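Local coordinates for SH2 domain-containing protein 3C (Homo sapiens, PDB 3T6G) that acts as an adapter in integrin-mediated adhesion and cell migration, its C-terminal Ras-GEF-like domain held in a closed conformation that cannot exchange nucleotide but is needed to bind BCAR1, at residues Leu68-Thr71 against Lys72-Thr76; Ala178-Tyr181 against Glu182-Lys186; Ala260-Lys263 against Leu264-Phe267; Gln296-Arg299 against Tyr300-Phe303. The protein carries 2 engineered substitutions. All coordinates share one frame; numbering follows the deposited sequence.

How the contacts relate
All four contacts are local, each joining residues a few positions apart within the all-helical Ras-GEF-like domain, in series along the chain. Contacts 1 and 3 are surface contacts with centres about 18 Å apart and touch: L68 CD2 packs at 3.6 Å from E261 CG, so the loop before helix 72-78 leans on helix 253-263. Contacts 2 and 4 stand apart, about 18 Å between nearest atoms. Contact 2 lies across the chain's centre from contact 1 (centres about 38 Å apart), contact 4 likewise from contact 3 (about 36 Å). They sample the start of helix 72-78, the first turns of helix 296-314, the interior of helix 175-193 and the exit from helix 253-263.

Contact 1: Leu68-Thr71 against Lys72-Thr76; sequences LGVT and KEMQT
T71 OG1 accepts the backbone N-H of M74 at 2.9 Å, and this bond anchors the tight part of the contact. A chi1 of 62° sets the hydroxyl between the backbone N and the carbonyl carbon of T71, turned back over the opening turn of helix 72-78. On the same residue, T71 O takes the N-H of Q75 at 3.1 Å. T71 is thus the N-cap, and with M74 it forms a capping box. The return half of that box is the softer one: T71 N points at M74 SD over 3.3 Å, a weak bond that is doubtful as well, because M74 was deposited in two conformers. Apolar packing flanks the cap, where V70 CG1 rests 3.7 Å from Q75 CG, the two side chains crossing at about a right angle. The same methyl lies 4.1 Å from M74 CB. Toward solvent the packing across the two segments is thinner. The exposed K72 chain, bent at chi2 and chi4, folds back along the first turn and is held within the helix instead, its NZ donating to Q75 OE1 at 2.8 Å; Q75 NE2 meanwhile makes a weak hydrogen bond to R81 O. The exposed E73 brings OE1 to 3.6 Å from T71 CB, a van der Waals approach.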
ATOM      1  N   LEU A  68       4.053  -2.243  14.715  1.00 45.25           N
ATOM      2  CA  LEU A  68       4.646  -2.795  15.929  1.00 55.78           C
ATOM      3  C   LEU A  68       6.119  -2.448  15.977  1.00 54.72           C
ATOM      4  O   LEU A  68       6.712  -2.115  14.948  1.00 53.27           O
ATOM      5  CB  LEU A  68       4.536  -4.333  15.970  1.00 60.89           C
ATOM      6  CG  LEU A  68       3.210  -5.068  16.157  1.00 52.97           C
ATOM      7  CD1 LEU A  68       3.453  -6.541  15.900  1.00 42.82           C
ATOM      8  CD2 LEU A  68       2.599  -4.846  17.527  1.00 51.24           C
ATOM      9  N   GLY A  69       6.712  -2.591  17.162  1.00 56.89           N
ATOM     10  CA  GLY A  69       8.136  -2.352  17.355  1.00 52.22           C
ATOM     11  C   GLY A  69       8.513  -0.886  17.178  1.00 58.99           C
ATOM     12  O   GLY A  69       9.645  -0.572  16.792  1.00 65.00           O
ATOM     13  N   VAL A  70       7.572   0.018  17.454  1.00 54.22           N
ATOM     14  CA  VAL A  70       7.845   1.456  17.283  1.00 61.09           C
ATOM     15  C   VAL A  70       8.262   2.143  18.578  1.00 60.60           C
ATOM     16  O   VAL A  70       7.441   2.348  19.463  1.00 62.81           O
ATOM     17  CB  VAL A  70       6.615   2.224  16.751  1.00 59.20           C
ATOM     18  CG1 VAL A  70       6.974   3.653  16.525  1.00 63.40           C
ATOM     19  CG2 VAL A  70       6.086   1.594  15.457  1.00 58.46           C
ATOM     20  N   THR A  71       9.528   2.525  18.683  1.00 59.99           N
ATOM     21  CA  THR A  71       9.990   3.307  19.837  1.00 58.89           C
ATOM     22  C   THR A  71       9.575   4.788  19.778  1.00 61.62           C
ATOM     23  O   THR A  71       9.149   5.288  18.738  1.00 67.27           O
ATOM     24  CB  THR A  71      11.502   3.258  19.936  1.00 57.04           C
ATOM     25  OG1 THR A  71      12.050   3.854  18.753  1.00 60.66           O
ATOM     26  CG2 THR A  71      11.994   1.801  20.065  1.00 39.64           C
ATOM     27  N   LYS A  72       9.697   5.500  20.892  1.00 67.25           N
ATOM     28  CA  LYS A  72       9.432   6.941  20.865  1.00 64.66           C
ATOM     29  C   LYS A  72      10.504   7.649  20.062  1.00 65.42           C
ATOM     30  O   LYS A  72      10.242   8.664  19.420  1.00 70.43           O
ATOM     31  CB  LYS A  72       9.305   7.544  22.266  1.00 67.08           C
ATOM     32  CG  LYS A  72       7.960   7.224  22.918  1.00 93.70           C
ATOM     33  CD  LYS A  72       7.650   5.710  22.853  1.00111.20           C
ATOM     34  CE  LYS A  72       6.181   5.382  23.157  1.00115.58           C
ATOM     35  NZ  LYS A  72       5.264   5.663  22.012  1.00111.85           N
ATOM     36  N   GLU A  73      11.711   7.107  20.068  1.00 59.62           N
ATOM     37  CA  GLU A  73      12.741   7.715  19.255  1.00 63.00           C
ATOM     38  C   GLU A  73      12.444   7.539  17.767  1.00 66.00           C
ATOM     39  O   GLU A  73      12.797   8.404  16.970  1.00 63.91           O
ATOM     40  CB  GLU A  73      14.126   7.220  19.626  1.00 63.07           C
ATOM     41  CG  GLU A  73      14.540   7.614  21.032  1.00 67.34           C
ATOM     42  CD  GLU A  73      14.055   6.636  22.103  1.00 69.47           C
ATOM     43  OE1 GLU A  73      13.425   5.603  21.784  1.00 73.85           O
ATOM     44  OE2 GLU A  73      14.314   6.894  23.284  1.00 71.55           O
ATOM     45  N   MET A  74      11.792   6.438  17.389  1.00 60.87           N
ATOM     46  CA  MET A  74      11.374   6.243  16.003  0.53 55.69           C
ATOM     47  C   MET A  74      10.305   7.282  15.651  1.00 60.13           C
ATOM     48  O   MET A  74      10.343   7.893  14.581  1.00 61.37           O
ATOM     49  CB  MET A  74      10.845   4.819  15.772  0.53 54.11           C
ATOM     50  CG  MET A  74      11.908   3.706  15.825  0.53 59.29           C
ATOM     51  SD  MET A  74      11.227   2.028  15.949  0.53 56.00           S
ATOM     52  CE  MET A  74      10.171   1.982  14.478  0.53 45.97           C
ATOM     53  N   GLN A  75       9.362   7.478  16.569  1.00 55.87           N
ATOM     54  CA  GLN A  75       8.277   8.433  16.403  1.00 49.77           C
ATOM     55  C   GLN A  75       8.758   9.880  16.210  1.00 62.74           C
ATOM     56  O   GLN A  75       8.177  10.672  15.457  1.00 59.58           O
ATOM     57  CB  GLN A  75       7.342   8.346  17.614  1.00 50.42           C
ATOM     58  CG  GLN A  75       6.370   7.154  17.533  1.00 57.17           C
ATOM     59  CD  GLN A  75       5.696   6.834  18.860  1.00 66.69           C
ATOM     60  OE1 GLN A  75       6.101   7.338  19.908  1.00 76.76           O
ATOM     61  NE2 GLN A  75       4.672   5.983  18.821  1.00 67.11           N
ATOM     62  N   THR A  76       9.815  10.233  16.913  1.00 65.36           N
ATOM     63  CA  THR A  76      10.297  11.592  16.879  1.00 64.46           C
ATOM     64  C   THR A  76      10.901  11.835  15.511  1.00 69.77           C
ATOM     65  O   THR A  76      10.729  12.902  14.930  1.00 77.06           O
ATOM     66  CB  THR A  76      11.344  11.837  18.004  1.00 58.46           C
ATOM     67  OG1 THR A  76      10.676  11.847  19.270  1.00 58.42           O
ATOM     68  CG2 THR A  76      12.056  13.149  17.801  1.00 51.54           C
TER

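Contact 2: Ala178-Tyr181 against Glu182-Lys186; sequences AILY and EKKLK
The ring of Y181 swings along the helix toward K186 because chi1, at -178°, sets CG opposite the backbone N and beside the carbonyl carbon, while the K186 chain runs extended beyond CG to meet it. Their ends come together obliquely, with K186 CE 3.6 Å from Y181 OH. E182 approaches the same ring after a bend at chi2 (-60°), which carries OE2 to 3.6 Å from Y181 CD2; the carboxylate and ring planes are 74° apart, so the two are far from a flat overlay. Beside the ring, K186 NZ and E182 OE2 form a salt bridge at 3.5 Å, whose hydrogen bond is weak, and a further long, weak ion pair links the same ammonium to D156. The ring itself is buried against M152 and L155 of helix 145-155 and I132 of helix 121-140, whereas I179, E182, K183 and K184 lie on the exposed side. In the backbone, L180 O accepts two donors, K184 N at 2.8 Å and L185 N at 3.0 Å, the former sitting above the carbonyl plane. Y181 O then skips to K186 N, also at 3.0 Å. Two successive bonds spanning five residues mark a wider pi-type turn inserted into the otherwise alpha-helical helix 175-193.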
ATOM      1  N   ALA A 178     -11.372 -24.275  -3.442  1.00 82.33           N
ATOM      2  CA  ALA A 178     -11.591 -23.623  -4.722  1.00 81.07           C
ATOM      3  C   ALA A 178     -12.774 -22.645  -4.699  1.00 79.77           C
ATOM      4  O   ALA A 178     -12.692 -21.549  -5.278  1.00 72.84           O
ATOM      5  CB  ALA A 178     -11.785 -24.663  -5.799  1.00 88.57           C
ATOM      6  N   ILE A 179     -13.865 -23.045  -4.039  1.00 76.15           N
ATOM      7  CA  ILE A 179     -15.058 -22.202  -3.931  1.00 76.96           C
ATOM      8  C   ILE A 179     -14.756 -20.986  -3.070  1.00 84.00           C
ATOM      9  O   ILE A 179     -15.105 -19.849  -3.411  1.00 89.13           O
ATOM     10  CB  ILE A 179     -16.258 -22.956  -3.305  1.00 80.31           C
ATOM     11  CG1 ILE A 179     -16.577 -24.227  -4.089  1.00 80.89           C
ATOM     12  CG2 ILE A 179     -17.511 -22.083  -3.284  1.00 82.25           C
ATOM     13  CD1 ILE A 179     -17.797 -24.941  -3.560  1.00 81.62           C
ATOM     14  N   LEU A 180     -14.101 -21.237  -1.946  1.00 79.18           N
ATOM     15  CA  LEU A 180     -13.740 -20.180  -1.029  1.00 75.65           C
ATOM     16  C   LEU A 180     -13.020 -19.062  -1.801  1.00 75.30           C
ATOM     17  O   LEU A 180     -13.382 -17.881  -1.700  1.00 70.26           O
ATOM     18  CB  LEU A 180     -12.861 -20.748   0.076  1.00 68.56           C
ATOM     19  CG  LEU A 180     -12.534 -19.759   1.192  1.00 75.05           C
ATOM     20  CD1 LEU A 180     -13.769 -19.565   2.043  1.00 77.13           C
ATOM     21  CD2 LEU A 180     -11.344 -20.230   2.043  1.00 68.58           C
ATOM     22  N   TYR A 181     -12.030 -19.461  -2.596  1.00 70.38           N
ATOM     23  CA  TYR A 181     -11.247 -18.544  -3.413  1.00 67.62           C
ATOM     24  C   TYR A 181     -12.103 -17.764  -4.414  1.00 80.64           C
ATOM     25  O   TYR A 181     -12.066 -16.529  -4.437  1.00 76.05           O
ATOM     26  CB  TYR A 181     -10.162 -19.315  -4.156  1.00 61.85           C
ATOM     27  CG  TYR A 181      -9.269 -18.450  -4.998  1.00 64.63           C
ATOM     28  CD1 TYR A 181      -8.396 -17.559  -4.414  1.00 59.97           C
ATOM     29  CD2 TYR A 181      -9.290 -18.525  -6.382  1.00 71.58           C
ATOM     30  CE1 TYR A 181      -7.568 -16.752  -5.191  1.00 65.36           C
ATOM     31  CE2 TYR A 181      -8.462 -17.720  -7.169  1.00 69.35           C
ATOM     32  CZ  TYR A 181      -7.605 -16.838  -6.565  1.00 68.97           C
ATOM     33  OH  TYR A 181      -6.776 -16.040  -7.321  1.00 74.89           O
ATOM     34  N   GLU A 182     -12.875 -18.492  -5.232  1.00 80.59           N
ATOM     35  CA  GLU A 182     -13.628 -17.894  -6.335  1.00 76.74           C
ATOM     36  C   GLU A 182     -14.793 -17.067  -5.851  1.00 81.99           C
ATOM     37  O   GLU A 182     -15.138 -16.040  -6.449  1.00 79.31           O
ATOM     38  CB  GLU A 182     -14.171 -18.969  -7.282  1.00 83.82           C
ATOM     39  CG  GLU A 182     -13.138 -19.522  -8.230  1.00 93.45           C
ATOM     40  CD  GLU A 182     -12.546 -18.454  -9.129  1.00 94.45           C
ATOM     41  OE1 GLU A 182     -13.321 -17.587  -9.597  1.00 95.74           O
ATOM     42  OE2 GLU A 182     -11.312 -18.490  -9.365  1.00 88.58           O
ATOM     43  N   LYS A 183     -15.410 -17.534  -4.773  1.00 83.59           N
ATOM     44  CA  LYS A 183     -16.701 -17.015  -4.356  1.00 82.24           C
ATOM     45  C   LYS A 183     -16.651 -16.149  -3.098  1.00 85.20           C
ATOM     46  O   LYS A 183     -17.617 -15.461  -2.787  1.00 91.20           O
ATOM     47  CB  LYS A 183     -17.691 -18.174  -4.173  1.00 86.49           C
ATOM     48  CG  LYS A 183     -18.138 -18.833  -5.487  1.00 97.49           C
ATOM     49  CD  LYS A 183     -19.040 -17.911  -6.307  1.00103.09           C
ATOM     50  CE  LYS A 183     -19.558 -18.592  -7.565  1.00108.58           C
ATOM     51  NZ  LYS A 183     -20.443 -17.690  -8.372  1.00113.57           N
ATOM     52  N   LYS A 184     -15.540 -16.183  -2.370  1.00 86.94           N
ATOM     53  CA  LYS A 184     -15.443 -15.399  -1.138  1.00 87.18           C
ATOM     54  C   LYS A 184     -14.286 -14.421  -1.170  1.00 82.17           C
ATOM     55  O   LYS A 184     -14.483 -13.215  -1.067  1.00 87.35           O
ATOM     56  CB  LYS A 184     -15.314 -16.314   0.081  1.00 85.55           C
ATOM     57  CG  LYS A 184     -16.502 -17.256   0.279  1.00 91.82           C
ATOM     58  CD  LYS A 184     -17.776 -16.508   0.638  1.00 92.28           C
ATOM     59  CE  LYS A 184     -18.976 -17.440   0.644  1.00 98.41           C
ATOM     60  NZ  LYS A 184     -20.264 -16.683   0.558  1.00 99.59           N
ATOM     61  N   LEU A 185     -13.082 -14.957  -1.327  1.00 71.34           N
ATOM     62  CA  LEU A 185     -11.876 -14.169  -1.213  1.00 71.85           C
ATOM     63  C   LEU A 185     -11.693 -13.194  -2.345  1.00 70.99           C
ATOM     64  O   LEU A 185     -11.398 -12.015  -2.114  1.00 72.97           O
ATOM     65  CB  LEU A 185     -10.654 -15.083  -1.146  1.00 68.30           C
ATOM     66  CG  LEU A 185     -10.709 -16.042   0.027  1.00 63.78           C
ATOM     67  CD1 LEU A 185      -9.422 -16.863   0.115  1.00 56.40           C
ATOM     68  CD2 LEU A 185     -10.971 -15.238   1.294  1.00 58.06           C
ATOM     69  N   LYS A 186     -11.820 -13.700  -3.566  1.00 65.19           N
ATOM     70  CA  LYS A 186     -11.552 -12.907  -4.764  1.00 71.14           C
ATOM     71  C   LYS A 186     -12.406 -11.640  -4.848  1.00 70.21           C
ATOM     72  O   LYS A 186     -11.886 -10.542  -5.117  1.00 67.40           O
ATOM     73  CB  LYS A 186     -11.741 -13.748  -6.023  1.00 70.67           C
ATOM     74  CG  LYS A 186     -10.582 -13.627  -6.983  1.00 68.59           C
ATOM     75  CD  LYS A 186     -10.678 -14.637  -8.088  1.00 80.53           C
ATOM     76  CE  LYS A 186      -9.547 -14.459  -9.073  1.00 90.99           C
ATOM     77  NZ  LYS A 186      -9.556 -15.571 -10.067  1.00102.10           N
TER

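Contact 3: Ala260-Lys263 against Leu264-Phe267; sequences AEVK and LQGF
Q265 folds back over V262 where helix 253-263 gives way to a type II beta turn running from L264 to F267. Backbone hydrogen bonding changes character here. The link from helix to loop is weak, L264 N reaching E261 O at 3.5 Å, while the turn is closed more firmly by F267 N on L264 O at 2.9 Å. G266 takes the third place of the turn with a phi of 98°, a positive value that suits a residue without a side chain. The polar end of K263 leaves the contact: NZ donates to T141 O and, weakly, to N203 OD1, tying K263 to neighbouring loops. Packing against helix 50-64 comes from the loop residues, L264 touching K59 and F267 meeting the ring of H56 edge-to-face. Van der Waals contact makes up the rest. L264 lays its CB 3.4 Å from A260 O, and its CD2 branch lies 3.7 Å from K263 O, so the leucine lies against the carbonyls of A260 and K263. The side chains of V262 and Q265 lie alongside each other, pointing the same way. Q265 achieves this with chi1 at 61°, CG lodged between the backbone N and the carbonyl carbon, and the rest of the chain extended. That torsion brings Q265 CG to 3.2 Å from V262 O, and the amide then lies along the valine, its OE1 3.5 Å from V262 CA.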
ATOM      1  N   ALA A 260      -2.947  -5.721  16.888  1.00 53.11           N
ATOM      2  CA  ALA A 260      -1.813  -6.545  16.503  1.00 48.75           C
ATOM      3  C   ALA A 260      -1.056  -7.063  17.739  1.00 63.60           C
ATOM      4  O   ALA A 260      -0.579  -8.190  17.752  1.00 64.54           O
ATOM      5  CB  ALA A 260      -0.889  -5.737  15.613  1.00 48.79           C
ATOM      6  N   GLU A 261      -0.940  -6.241  18.776  1.00 66.69           N
ATOM      7  CA  GLU A 261      -0.163  -6.656  19.932  1.00 69.45           C
ATOM      8  C   GLU A 261      -0.936  -7.667  20.782  1.00 71.15           C
ATOM      9  O   GLU A 261      -0.346  -8.590  21.367  1.00 71.77           O
ATOM     10  CB  GLU A 261       0.325  -5.448  20.755  1.00 68.28           C
ATOM     11  CG  GLU A 261       1.841  -5.470  20.962  1.00 74.58           C
ATOM     12  CD  GLU A 261       2.399  -4.217  21.621  1.00 86.88           C
ATOM     13  OE1 GLU A 261       3.436  -3.699  21.135  1.00 85.76           O
ATOM     14  OE2 GLU A 261       1.820  -3.761  22.631  1.00 91.87           O
ATOM     15  N   VAL A 262      -2.253  -7.486  20.839  1.00 66.20           N
ATOM     16  CA  VAL A 262      -3.134  -8.405  21.541  1.00 71.55           C
ATOM     17  C   VAL A 262      -3.318  -9.731  20.801  1.00 75.62           C
ATOM     18  O   VAL A 262      -3.499 -10.774  21.411  1.00 76.77           O
ATOM     19  CB  VAL A 262      -4.516  -7.826  21.711  1.00 63.86           C
ATOM     20  CG1 VAL A 262      -5.472  -8.935  22.160  1.00 71.96           C
ATOM     21  CG2 VAL A 262      -4.478  -6.733  22.713  1.00 57.02           C
ATOM     22  N   LYS A 263      -3.285  -9.675  19.480  1.00 67.54           N
ATOM     23  CA  LYS A 263      -3.509 -10.852  18.671  1.00 64.17           C
ATOM     24  C   LYS A 263      -2.254 -11.710  18.679  1.00 71.13           C
ATOM     25  O   LYS A 263      -2.285 -12.877  18.304  1.00 69.53           O
ATOM     26  CB  LYS A 263      -3.871 -10.423  17.244  1.00 58.07           C
ATOM     27  CG  LYS A 263      -4.305 -11.555  16.359  1.00 63.59           C
ATOM     28  CD  LYS A 263      -4.484 -11.136  14.911  1.00 65.15           C
ATOM     29  CE  LYS A 263      -5.751 -10.331  14.713  1.00 64.11           C
ATOM     30  NZ  LYS A 263      -6.881 -10.894  15.473  1.00 55.75           N
ATOM     31  N   LEU A 264      -1.138 -11.128  19.103  1.00 74.85           N
ATOM     32  CA  LEU A 264       0.138 -11.834  19.051  1.00 64.36           C
ATOM     33  C   LEU A 264       0.721 -12.034  20.443  1.00 65.48           C
ATOM     34  O   LEU A 264       1.870 -12.450  20.595  1.00 64.84           O
ATOM     35  CB  LEU A 264       1.133 -11.114  18.124  1.00 56.85           C
ATOM     36  CG  LEU A 264       0.826 -11.266  16.618  1.00 67.04           C
ATOM     37  CD1 LEU A 264       1.842 -10.587  15.725  1.00 69.10           C
ATOM     38  CD2 LEU A 264       0.749 -12.721  16.227  1.00 68.40           C
ATOM     39  N   GLN A 265      -0.067 -11.743  21.472  1.00 68.76           N
ATOM     40  CA  GLN A 265       0.432 -11.961  22.821  1.00 75.48           C
ATOM     41  C   GLN A 265       0.482 -13.462  23.098  1.00 95.97           C
ATOM     42  O   GLN A 265      -0.533 -14.161  23.046  1.00107.93           O
ATOM     43  CB  GLN A 265      -0.367 -11.181  23.877  1.00 74.33           C
ATOM     44  CG  GLN A 265      -1.850 -11.497  24.001  1.00 78.74           C
ATOM     45  CD  GLN A 265      -2.613 -10.430  24.790  1.00 88.35           C
ATOM     46  OE1 GLN A 265      -2.210  -9.267  24.832  1.00 93.85           O
ATOM     47  NE2 GLN A 265      -3.719 -10.825  25.415  1.00 90.42           N
ATOM     48  N   GLY A 266       1.682 -13.959  23.363  1.00 97.17           N
ATOM     49  CA  GLY A 266       1.884 -15.384  23.514  1.00 90.32           C
ATOM     50  C   GLY A 266       2.416 -15.991  22.230  1.00 83.85           C
ATOM     51  O   GLY A 266       2.608 -17.197  22.143  1.00 81.89           O
ATOM     52  N   PHE A 267       2.649 -15.161  21.219  1.00 77.49           N
ATOM     53  CA  PHE A 267       3.178 -15.684  19.967  1.00 74.57           C
ATOM     54  C   PHE A 267       4.562 -16.307  20.171  1.00 74.04           C
ATOM     55  O   PHE A 267       5.471 -15.678  20.712  1.00 75.77           O
ATOM     56  CB  PHE A 267       3.193 -14.616  18.856  1.00 66.47           C
ATOM     57  CG  PHE A 267       3.697 -15.128  17.532  1.00 62.37           C
ATOM     58  CD1 PHE A 267       4.579 -14.381  16.771  1.00 61.18           C
ATOM     59  CD2 PHE A 267       3.323 -16.380  17.074  1.00 67.13           C
ATOM     60  CE1 PHE A 267       5.057 -14.856  15.565  1.00 59.26           C
ATOM     61  CE2 PHE A 267       3.811 -16.873  15.880  1.00 72.16           C
ATOM     62  CZ  PHE A 267       4.678 -16.105  15.122  1.00 73.15           C
TER

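Contact 4: Gln296-Arg299 against Tyr300-Phe303; sequences QARR and YEKF
The ring of Y300 carries Q296 on one face: Q296 CG stands 3.6 Å from the ring centroid and 18° off the normal, a CH-pi contact displaced toward the rim. The Q296 amide runs on past the rim on the CE2 side, its plane nearly parallel to the ring (7°), with CD 3.6 Å from Y300 CE2. A third flat group, the R299 guanidinium, is turned 78° against the ring and approaches obliquely, NH2 lying 3.8 Å from Y300 CE1. The ring of H104 meets Y300 edge-to-face, and Y300 OH is hydrogen-bonded to T105 OG1. Q296 gains its place over the ring with CG opposite the backbone N and the chain extended beyond. Beneath these groups run regular i to i+4 helix bonds, among them Y300 N to Q296 O at 2.8 Å and K302 N to R298 O at 3.0 Å. On the exposed side of helix 296-314, K302 NZ pairs with E301 OE1 at 3.2 Å in a salt bridge, though the E301 side chain is less securely placed, and lies 4.1 Å from R298 NE, a like charge. The other side packs on helix 93-115 (E101, H104, T105) and helix 279-287 (W287). There R299 NH1 makes a salt bridge to E101 OE1, the oxygen that Q296 NE2 also donates to, NE bonds S294 O, and W287 meets the guanidinium as a cation-pi partner. Several directional bonds therefore fix the buried arginine, and the R299 and Q296 donors gathered on E101 probably favour its ionised form.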
ATOM      1  N   GLN A 296      14.367  -2.212  -9.084  1.00 77.81           N
ATOM      2  CA  GLN A 296      13.168  -3.008  -8.932  1.00 70.11           C
ATOM      3  C   GLN A 296      12.536  -3.339 -10.282  1.00 77.27           C
ATOM      4  O   GLN A 296      12.072  -4.464 -10.494  1.00 78.04           O
ATOM      5  CB  GLN A 296      12.155  -2.270  -8.076  1.00 61.49           C
ATOM      6  CG  GLN A 296      10.867  -3.022  -7.938  1.00 69.37           C
ATOM      7  CD  GLN A 296       9.824  -2.213  -7.219  1.00 74.70           C
ATOM      8  OE1 GLN A 296       8.952  -1.593  -7.850  1.00 73.78           O
ATOM      9  NE2 GLN A 296       9.901  -2.208  -5.888  1.00 65.04           N
ATOM     10  N   ALA A 297      12.502  -2.362 -11.187  1.00 74.17           N
ATOM     11  CA  ALA A 297      11.929  -2.587 -12.517  1.00 74.34           C
ATOM     12  C   ALA A 297      12.617  -3.758 -13.199  1.00 80.24           C
ATOM     13  O   ALA A 297      11.962  -4.652 -13.715  1.00 82.80           O
ATOM     14  CB  ALA A 297      12.026  -1.334 -13.395  1.00 57.10           C
ATOM     15  N   ARG A 298      13.942  -3.737 -13.197  1.00 83.90           N
ATOM     16  CA  ARG A 298      14.742  -4.785 -13.821  1.00 88.76           C
ATOM     17  C   ARG A 298      14.583  -6.117 -13.085  1.00 89.87           C
ATOM     18  O   ARG A 298      14.383  -7.155 -13.713  1.00 95.60           O
ATOM     19  CB  ARG A 298      16.213  -4.357 -13.850  1.00 99.57           C
ATOM     20  CG  ARG A 298      17.073  -5.024 -14.910  1.00111.53           C
ATOM     21  CD  ARG A 298      18.203  -4.082 -15.330  1.00120.21           C
ATOM     22  NE  ARG A 298      19.300  -4.764 -16.016  1.00125.75           N
ATOM     23  CZ  ARG A 298      20.392  -4.148 -16.462  1.00131.92           C
ATOM     24  NH1 ARG A 298      20.528  -2.836 -16.302  1.00133.98           N
ATOM     25  NH2 ARG A 298      21.346  -4.840 -17.073  1.00133.69           N
ATOM     26  N   ARG A 299      14.665  -6.095 -11.756  1.00 82.90           N
ATOM     27  CA  ARG A 299      14.495  -7.320 -10.984  1.00 81.69           C
ATOM     28  C   ARG A 299      13.141  -7.946 -11.313  1.00 86.43           C
ATOM     29  O   ARG A 299      13.031  -9.164 -11.481  1.00 89.35           O
ATOM     30  CB  ARG A 299      14.640  -7.064  -9.471  1.00 77.20           C
ATOM     31  CG  ARG A 299      16.091  -6.867  -9.007  1.00 78.78           C
ATOM     32  CD  ARG A 299      16.244  -6.711  -7.496  1.00 71.86           C
ATOM     33  NE  ARG A 299      15.610  -5.507  -6.951  1.00 64.32           N
ATOM     34  CZ  ARG A 299      14.425  -5.506  -6.344  1.00 68.33           C
ATOM     35  NH1 ARG A 299      13.908  -4.385  -5.869  1.00 61.00           N
ATOM     36  NH2 ARG A 299      13.745  -6.637  -6.208  1.00 71.01           N
ATOM     37  N   TYR A 300      12.118  -7.102 -11.426  1.00 80.39           N
ATOM     38  CA  TYR A 300      10.757  -7.578 -11.633  1.00 73.35           C
ATOM     39  C   TYR A 300      10.530  -8.014 -13.072  1.00 82.58           C
ATOM     40  O   TYR A 300       9.891  -9.038 -13.312  1.00 91.31           O
ATOM     41  CB  TYR A 300       9.724  -6.529 -11.204  1.00 63.67           C
ATOM     42  CG  TYR A 300       9.547  -6.402  -9.701  1.00 64.97           C
ATOM     43  CD1 TYR A 300      10.326  -7.143  -8.810  1.00 67.88           C
ATOM     44  CD2 TYR A 300       8.591  -5.550  -9.168  1.00 58.45           C
ATOM     45  CE1 TYR A 300      10.148  -7.029  -7.425  1.00 64.91           C
ATOM     46  CE2 TYR A 300       8.405  -5.426  -7.793  1.00 59.43           C
ATOM     47  CZ  TYR A 300       9.181  -6.168  -6.922  1.00 64.25           C
ATOM     48  OH  TYR A 300       8.990  -6.031  -5.556  1.00 62.55           O
ATOM     49  N   GLU A 301      11.057  -7.245 -14.021  1.00 82.10           N
ATOM     50  CA  GLU A 301      11.000  -7.614 -15.430  1.00 90.26           C
ATOM     51  C   GLU A 301      11.583  -9.006 -15.615  1.00 94.04           C
ATOM     52  O   GLU A 301      10.972  -9.865 -16.238  1.00100.94           O
ATOM     53  CB  GLU A 301      11.812  -6.640 -16.291  1.00103.84           C
ATOM     54  CG  GLU A 301      11.337  -5.196 -16.282  1.00121.42           C
ATOM     55  CD  GLU A 301      12.370  -4.227 -16.868  1.00133.85           C
ATOM     56  OE1 GLU A 301      13.579  -4.374 -16.563  1.00138.64           O
ATOM     57  OE2 GLU A 301      11.973  -3.321 -17.635  1.00133.36           O
ATOM     58  N   LYS A 302      12.776  -9.230 -15.075  1.00 90.95           N
ATOM     59  CA  LYS A 302      13.480 -10.480 -15.330  1.00 88.65           C
ATOM     60  C   LYS A 302      12.777 -11.671 -14.694  1.00 87.58           C
ATOM     61  O   LYS A 302      12.828 -12.784 -15.214  1.00 93.20           O
ATOM     62  CB  LYS A 302      14.941 -10.398 -14.874  1.00 91.58           C
ATOM     63  CG  LYS A 302      15.698  -9.164 -15.391  1.00102.29           C
ATOM     64  CD  LYS A 302      15.716  -9.077 -16.928  1.00112.34           C
ATOM     65  CE  LYS A 302      16.502  -7.858 -17.455  1.00114.27           C
ATOM     66  NZ  LYS A 302      15.805  -6.547 -17.250  1.00111.32           N
ATOM     67  N   PHE A 303      12.105 -11.449 -13.575  1.00 80.70           N
ATOM     68  CA  PHE A 303      11.453 -12.567 -12.916  1.00 77.88           C
ATOM     69  C   PHE A 303      10.142 -12.929 -13.578  1.00 79.26           C
ATOM     70  O   PHE A 303       9.698 -14.075 -13.510  1.00 78.50           O
ATOM     71  CB  PHE A 303      11.251 -12.314 -11.422  1.00 75.42           C
ATOM     72  CG  PHE A 303      11.732 -13.449 -10.569  1.00 73.25           C
ATOM     73  CD1 PHE A 303      13.047 -13.477 -10.108  1.00 76.47           C
ATOM     74  CD2 PHE A 303      10.889 -14.504 -10.255  1.00 65.46           C
ATOM     75  CE1 PHE A 303      13.508 -14.533  -9.334  1.00 77.07           C
ATOM     76  CE2 PHE A 303      11.345 -15.566  -9.490  1.00 73.14           C
ATOM     77  CZ  PHE A 303      12.656 -15.582  -9.031  1.00 76.45           C
TER